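Local coordinates for MdbA protein (Corynebacterium matruchotii ATCC 14266, PDB 6BO0), which is a thiol-disulfide oxidoreductase of the DsbA family that probably introduces disulfide bonds into exported proteins as they fold outside the cytoplasm, at residues A[90-104]-A[145-159]. Sequence-based numbering, arbitrary orientation.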
loop_
_atom_site.group_PDB
_atom_site.type_symbol
_atom_site.label_atom_id
_atom_site.label_comp_id
_atom_site.label_asym_id
_atom_site.label_seq_id
_atom_site.Cartn_x
_atom_site.Cartn_y
_atom_site.Cartn_z
ATOM N N SER A 90 11.760 -2.622 2.473
ATOM C CA SER A 90 10.805 -1.624 1.996
ATOM C C SER A 90 10.663 -1.662 0.479
ATOM O O SER A 90 9.559 -1.516 -0.073
ATOM C CB SER A 90 11.185 -0.224 2.453
ATOM O OG SER A 90 11.254 -0.156 3.873
ATOM N N ASN A 91 11.797 -1.866 -0.203
ATOM C CA ASN A 91 11.789 -2.003 -1.650
ATOM C C ASN A 91 11.170 -3.312 -2.114
ATOM O O ASN A 91 10.405 -3.322 -3.090
ATOM C CB ASN A 91 13.209 -1.891 -2.193
ATOM C CG ASN A 91 13.610 -0.441 -2.396
ATOM O OD1 ASN A 91 13.131 0.209 -3.328
ATOM N ND2 ASN A 91 14.460 0.081 -1.521
ATOM N N LYS A 92 11.503 -4.417 -1.471
ATOM C CA LYS A 92 10.964 -5.711 -1.920
ATOM C C LYS A 92 9.452 -5.780 -1.702
ATOM O O LYS A 92 8.693 -6.138 -2.608
ATOM C CB LYS A 92 11.695 -6.858 -1.242
ATOM C CG LYS A 92 13.186 -6.953 -1.619
ATOM C CD LYS A 92 13.977 -7.832 -0.669
ATOM C CE LYS A 92 15.462 -7.632 -0.828
ATOM N NZ LYS A 92 16.218 -8.463 0.140
ATOM N N ALA A 93 9.025 -5.458 -0.503
ATOM C CA ALA A 93 7.597 -5.435 -0.197
ATOM C C ALA A 93 6.869 -4.414 -1.056
ATOM O O ALA A 93 5.791 -4.702 -1.579
ATOM C CB ALA A 93 7.378 -5.161 1.280
ATOM N N GLY A 94 7.459 -3.221 -1.201
ATOM C CA GLY A 94 6.830 -2.216 -2.011
ATOM C C GLY A 94 6.714 -2.624 -3.465
ATOM O O GLY A 94 5.676 -2.415 -4.101
ATOM N N THR A 95 7.771 -3.234 -4.011
ATOM C CA THR A 95 7.717 -3.718 -5.393
ATOM C C THR A 95 6.637 -4.766 -5.564
ATOM O O THR A 95 5.898 -4.778 -6.547
ATOM C CB THR A 95 9.099 -4.266 -5.807
ATOM O OG1 THR A 95 10.036 -3.197 -5.861
ATOM C CG2 THR A 95 9.052 -4.899 -7.178
ATOM N N ALA A 96 6.582 -5.708 -4.628
ATOM C CA ALA A 96 5.569 -6.748 -4.726
ATOM C C ALA A 96 4.153 -6.173 -4.708
ATOM O O ALA A 96 3.330 -6.523 -5.554
ATOM C CB ALA A 96 5.729 -7.754 -3.600
ATOM N N ALA A 97 3.877 -5.287 -3.753
ATOM C CA ALA A 97 2.555 -4.697 -3.664
ATOM C C ALA A 97 2.224 -3.856 -4.894
ATOM O O ALA A 97 1.082 -3.873 -5.377
ATOM C CB ALA A 97 2.422 -3.875 -2.401
ATOM N N TYR A 98 3.223 -3.139 -5.420
ATOM C CA TYR A 98 3.040 -2.308 -6.609
ATOM C C TYR A 98 2.697 -3.143 -7.823
ATOM O O TYR A 98 1.866 -2.767 -8.648
ATOM C CB TYR A 98 4.304 -1.477 -6.863
ATOM C CG TYR A 98 4.274 -0.677 -8.126
ATOM C CD1 TYR A 98 3.596 0.527 -8.192
ATOM C CD2 TYR A 98 4.912 -1.140 -9.273
ATOM C CE1 TYR A 98 3.532 1.247 -9.373
ATOM C CE2 TYR A 98 4.854 -0.427 -10.447
ATOM C CZ TYR A 98 4.164 0.777 -10.484
ATOM O OH TYR A 98 4.127 1.493 -11.662
ATOM N N THR A 99 3.348 -4.284 -7.942
ATOM C CA THR A 99 3.105 -5.206 -9.050
ATOM C C THR A 99 1.647 -5.666 -9.043
ATOM O O THR A 99 0.974 -5.712 -10.088
ATOM C CB THR A 99 4.039 -6.425 -8.957
ATOM O OG1 THR A 99 5.397 -5.995 -8.942
ATOM C CG2 THR A 99 3.840 -7.374 -10.120
ATOM N N ILE A 100 1.150 -5.995 -7.845
ATOM C CA ILE A 100 -0.251 -6.386 -7.713
ATOM C C ILE A 100 -1.177 -5.193 -8.034
ATOM O O ILE A 100 -2.178 -5.345 -8.735
ATOM C CB ILE A 100 -0.523 -6.947 -6.306
ATOM C CG1 ILE A 100 0.341 -8.177 -6.040
ATOM C CG2 ILE A 100 -1.967 -7.253 -6.087
ATOM C CD1 ILE A 100 0.345 -8.640 -4.604
ATOM N N ALA A 101 -0.831 -4.018 -7.526
ATOM C CA ALA A 101 -1.640 -2.830 -7.797
ATOM C C ALA A 101 -1.762 -2.558 -9.282
ATOM O O ALA A 101 -2.830 -2.145 -9.745
ATOM C CB ALA A 101 -1.053 -1.614 -7.110
ATOM N N LYS A 102 -0.662 -2.715 -10.004
ATOM C CA LYS A 102 -0.624 -2.361 -11.410
ATOM C C LYS A 102 -1.279 -3.426 -12.297
ATOM O O LYS A 102 -1.981 -3.092 -13.261
ATOM C CB LYS A 102 0.825 -2.124 -11.853
ATOM C CG LYS A 102 0.930 -1.494 -13.238
ATOM C CD LYS A 102 2.358 -1.195 -13.634
ATOM C CE LYS A 102 2.339 -0.497 -14.970
ATOM N NZ LYS A 102 3.648 -0.047 -15.467
ATOM N N ASP A 103 -1.050 -4.708 -11.978
ATOM C CA ASP A 103 -1.442 -5.821 -12.871
ATOM C C ASP A 103 -2.573 -6.682 -12.402
ATOM O O ASP A 103 -3.026 -7.558 -13.153
ATOM C CB ASP A 103 -0.325 -6.837 -13.016
ATOM C CG ASP A 103 0.779 -6.378 -13.845
ATOM O OD1 ASP A 103 0.893 -5.191 -14.183
ATOM O OD2 ASP A 103 1.604 -7.266 -14.191
ATOM N N ASP A 104 -3.013 -6.520 -11.176
ATOM C CA ASP A 104 -3.896 -7.463 -10.571
ATOM C C ASP A 104 -5.110 -6.747 -9.980
ATOM O O ASP A 104 -5.381 -5.598 -10.317
ATOM C CB ASP A 104 -3.129 -8.336 -9.561
ATOM C CG ASP A 104 -3.600 -9.784 -9.548
ATOM O OD1 ASP A 104 -4.762 -10.029 -9.141
ATOM O OD2 ASP A 104 -2.821 -10.666 -9.949
ATOM N N THR A 145 1.235 -12.296 -12.428
ATOM C CA THR A 145 1.599 -11.368 -11.349
ATOM C C THR A 145 2.637 -11.997 -10.429
ATOM O O THR A 145 3.609 -11.365 -10.050
ATOM C CB THR A 145 0.368 -10.955 -10.566
ATOM O OG1 THR A 145 -0.567 -10.363 -11.472
ATOM C CG2 THR A 145 0.677 -10.012 -9.413
ATOM N N VAL A 146 2.407 -13.248 -10.070
ATOM C CA VAL A 146 3.323 -13.989 -9.222
ATOM C C VAL A 146 4.712 -14.029 -9.883
ATOM O O VAL A 146 5.723 -13.785 -9.239
ATOM C CB VAL A 146 2.755 -15.402 -8.947
ATOM C CG1 VAL A 146 3.757 -16.260 -8.184
ATOM C CG2 VAL A 146 1.456 -15.319 -8.151
ATOM N N LYS A 147 4.736 -14.361 -11.184
ATOM C CA LYS A 147 6.009 -14.383 -11.906
ATOM C C LYS A 147 6.702 -13.009 -11.873
ATOM O O LYS A 147 7.902 -12.921 -11.636
ATOM C CB LYS A 147 5.765 -14.828 -13.343
ATOM C CG LYS A 147 7.028 -14.950 -14.175
ATOM C CD LYS A 147 6.728 -15.049 -15.655
ATOM C CE LYS A 147 6.065 -16.348 -15.976
ATOM N NZ LYS A 147 5.868 -16.427 -17.443
ATOM N N LYS A 148 5.943 -11.938 -12.145
ATOM C CA LYS A 148 6.549 -10.622 -12.204
ATOM C C LYS A 148 7.097 -10.210 -10.844
ATOM O O LYS A 148 8.108 -9.505 -10.768
ATOM C CB LYS A 148 5.560 -9.590 -12.679
ATOM C CG LYS A 148 5.313 -9.662 -14.181
ATOM C CD LYS A 148 4.459 -8.481 -14.590
ATOM C CE LYS A 148 4.001 -8.556 -16.012
ATOM N NZ LYS A 148 3.386 -7.252 -16.344
ATOM N N ILE A 149 6.408 -10.581 -9.752
ATOM C CA ILE A 149 6.956 -10.288 -8.418
ATOM C C ILE A 149 8.299 -11.001 -8.232
ATOM O O ILE A 149 9.315 -10.394 -7.873
ATOM C CB ILE A 149 5.977 -10.692 -7.304
ATOM C CG1 ILE A 149 4.693 -9.848 -7.373
ATOM C CG2 ILE A 149 6.658 -10.526 -5.938
ATOM C CD1 ILE A 149 3.584 -10.323 -6.474
ATOM N N ALA A 150 8.321 -12.302 -8.482
ATOM C CA ALA A 150 9.547 -13.074 -8.262
ATOM C C ALA A 150 10.696 -12.545 -9.109
ATOM O O ALA A 150 11.837 -12.532 -8.669
ATOM C CB ALA A 150 9.305 -14.553 -8.573
ATOM N N ASP A 151 10.378 -12.127 -10.334
ATOM C CA ASP A 151 11.381 -11.661 -11.276
ATOM C C ASP A 151 11.828 -10.213 -11.024
ATOM O O ASP A 151 12.780 -9.728 -11.638
ATOM C CB ASP A 151 10.851 -11.735 -12.707
ATOM C CG ASP A 151 10.560 -13.121 -13.166
ATOM O OD1 ASP A 151 10.890 -14.110 -12.473
ATOM O OD2 ASP A 151 10.022 -13.233 -14.292
ATOM N N GLY A 152 11.143 -9.495 -10.147
ATOM C CA GLY A 152 11.452 -8.089 -9.960
ATOM C C GLY A 152 11.254 -7.246 -11.199
ATOM O O GLY A 152 11.947 -6.263 -11.423
ATOM N N THR A 153 10.264 -7.606 -11.990
ATOM C CA THR A 153 9.976 -6.904 -13.228
ATOM C C THR A 153 9.790 -5.401 -13.013
ATOM O O THR A 153 10.231 -4.587 -13.827
ATOM C CB THR A 153 8.776 -7.568 -13.937
ATOM O OG1 THR A 153 9.087 -8.949 -14.171
ATOM C CG2 THR A 153 8.419 -6.855 -15.234
ATOM N N TYR A 154 9.132 -5.040 -11.905
ATOM C CA TYR A 154 8.883 -3.640 -11.608
ATOM C C TYR A 154 9.801 -3.066 -10.538
ATOM O O TYR A 154 9.515 -1.967 -10.015
ATOM C CB TYR A 154 7.421 -3.419 -11.225
ATOM C CG TYR A 154 6.434 -3.716 -12.337
ATOM C CD1 TYR A 154 6.580 -3.206 -13.625
ATOM C CD2 TYR A 154 5.320 -4.468 -12.070
ATOM C CE1 TYR A 154 5.619 -3.472 -14.602
ATOM C CE2 TYR A 154 4.359 -4.717 -13.008
ATOM C CZ TYR A 154 4.515 -4.239 -14.279
ATOM O OH TYR A 154 3.533 -4.505 -15.200
ATOM N N SER A 155 10.898 -3.730 -10.194
ATOM C CA SER A 155 11.782 -3.182 -9.172
ATOM C C SER A 155 12.292 -1.800 -9.471
ATOM O O SER A 155 12.296 -0.919 -8.613
ATOM C CB SER A 155 12.942 -4.130 -8.921
ATOM O OG SER A 155 12.467 -5.334 -8.322
ATOM N N ASP A 156 12.717 -1.571 -10.700
ATOM C CA ASP A 156 13.245 -0.268 -11.043
ATOM C C ASP A 156 12.138 0.782 -11.141
ATOM O O ASP A 156 12.317 1.923 -10.708
ATOM C CB ASP A 156 14.063 -0.380 -12.318
ATOM C CG ASP A 156 15.393 -1.137 -12.101
ATOM O OD1 ASP A 156 15.794 -1.378 -10.932
ATOM O OD2 ASP A 156 16.043 -1.480 -13.101
ATOM N N GLU A 157 10.992 0.403 -11.694
ATOM C CA GLU A 157 9.842 1.295 -11.740
ATOM C C GLU A 157 9.449 1.716 -10.322
ATOM O O GLU A 157 9.169 2.889 -10.053
ATOM C CB GLU A 157 8.720 0.579 -12.439
ATOM C CG GLU A 157 7.492 1.408 -12.746
ATOM C CD GLU A 157 6.625 0.754 -13.817
ATOM O OE1 GLU A 157 7.147 0.422 -14.899
ATOM O OE2 GLU A 157 5.426 0.588 -13.615
ATOM N N PHE A 158 9.467 0.761 -9.396
ATOM C CA PHE A 158 9.122 1.048 -8.022
ATOM C C PHE A 158 10.129 1.996 -7.369
ATOM O O PHE A 158 9.754 2.860 -6.589
ATOM C CB PHE A 158 8.976 -0.233 -7.190
ATOM C CG PHE A 158 8.663 0.093 -5.750
ATOM C CD1 PHE A 158 7.382 0.503 -5.388
ATOM C CD2 PHE A 158 9.666 0.148 -4.802
ATOM C CE1 PHE A 158 7.116 0.925 -4.096
ATOM C CE2 PHE A 158 9.402 0.577 -3.508
ATOM C CZ PHE A 158 8.124 0.971 -3.165
ATOM N N LYS A 159 11.418 1.847 -7.671
ATOM C CA LYS A 159 12.405 2.792 -7.127
ATOM C C LYS A 159 12.010 4.232 -7.467
ATOM O O LYS A 159 12.105 5.143 -6.619
ATOM C CB LYS A 159 13.815 2.489 -7.641
ATOM C CG LYS A 159 14.456 1.235 -7.055
ATOM C CD LYS A 159 15.870 1.042 -7.592
ATOM C CE LYS A 159 16.275 -0.426 -7.642
ATOM N NZ LYS A 159 17.720 -0.570 -7.965
HETATM O O HOH W 1 12.988 -1.637 -5.783
HETATM O O HOH W 2 7.886 -6.781 -10.045
HETATM O O HOH W 3 3.855 -2.413 -17.221
HETATM O O HOH W 4 5.922 -0.865 -17.113
HETATM O O HOH W 5 0.397 -9.864 -14.155
#
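Phe158 is a knob in the hole formed by Asn91, Gly94, Thr95 and Tyr98 on helix 90-103. With CG anti to the backbone N (chi1 178°), its ring lies flat on the helix, Gly94 CA sitting 4.0 Å from the ring centroid in a CH-pi contact; because Gly94 has no side chain, the ring comes down directly on the backbone, with Gly94 C and Thr95 N against one face. Asn91 OD1 meets the ring's edge in plane, while the amide nitrogen is held by Asp83. Thr95 OG1, bonded back to Asn91 O, lies 3.4 Å from Phe158 CB, and its methyl, CG2, is turned to Ser155.

Tyr154, the N-cap residue of the next helix, packs across the middle. Tyr98 turns its edge toward the Tyr154 face in an offset edge-to-face pair, planes 86° apart, and Lys102 CD also lies over a face, 4.2 Å from the centroid. Such an aromatic suits this place because its hydroxyl reaches the charged pair Asp103 and Lys148, giving its proton to Asp103 OD1 (2.9 Å) and accepting one from Lys148 NZ. Lys148 also forms a salt bridge with Asp103 OD2, so both carboxylate oxygens are engaged.

These helices belong to the helical domain that DsbA-like proteins insert into a thioredoxin fold. Helix 145-151 runs nearly antiparallel to helix 90-103; after the Schellman motif at Gly152 the chain swings so that helix 155-159 crosses the same helix at 103°. Small Ala96 lets Ile149 CG2 approach its CB to 3.7 Å, and Ile149 CD1 meets Ile100 CG1.

At the outer edge Glu157 OE2 accepts from Tyr98 OH on its anti lone pair and from Lys102 NZ, 2.6 Å away, on its syn one; the lysine probably stabilises the carboxylate's charge. Beyond Ile100, Thr145 OG1 donates to Asp104 OD2 (2.7 Å), which also accepts from the backbone of Lys142.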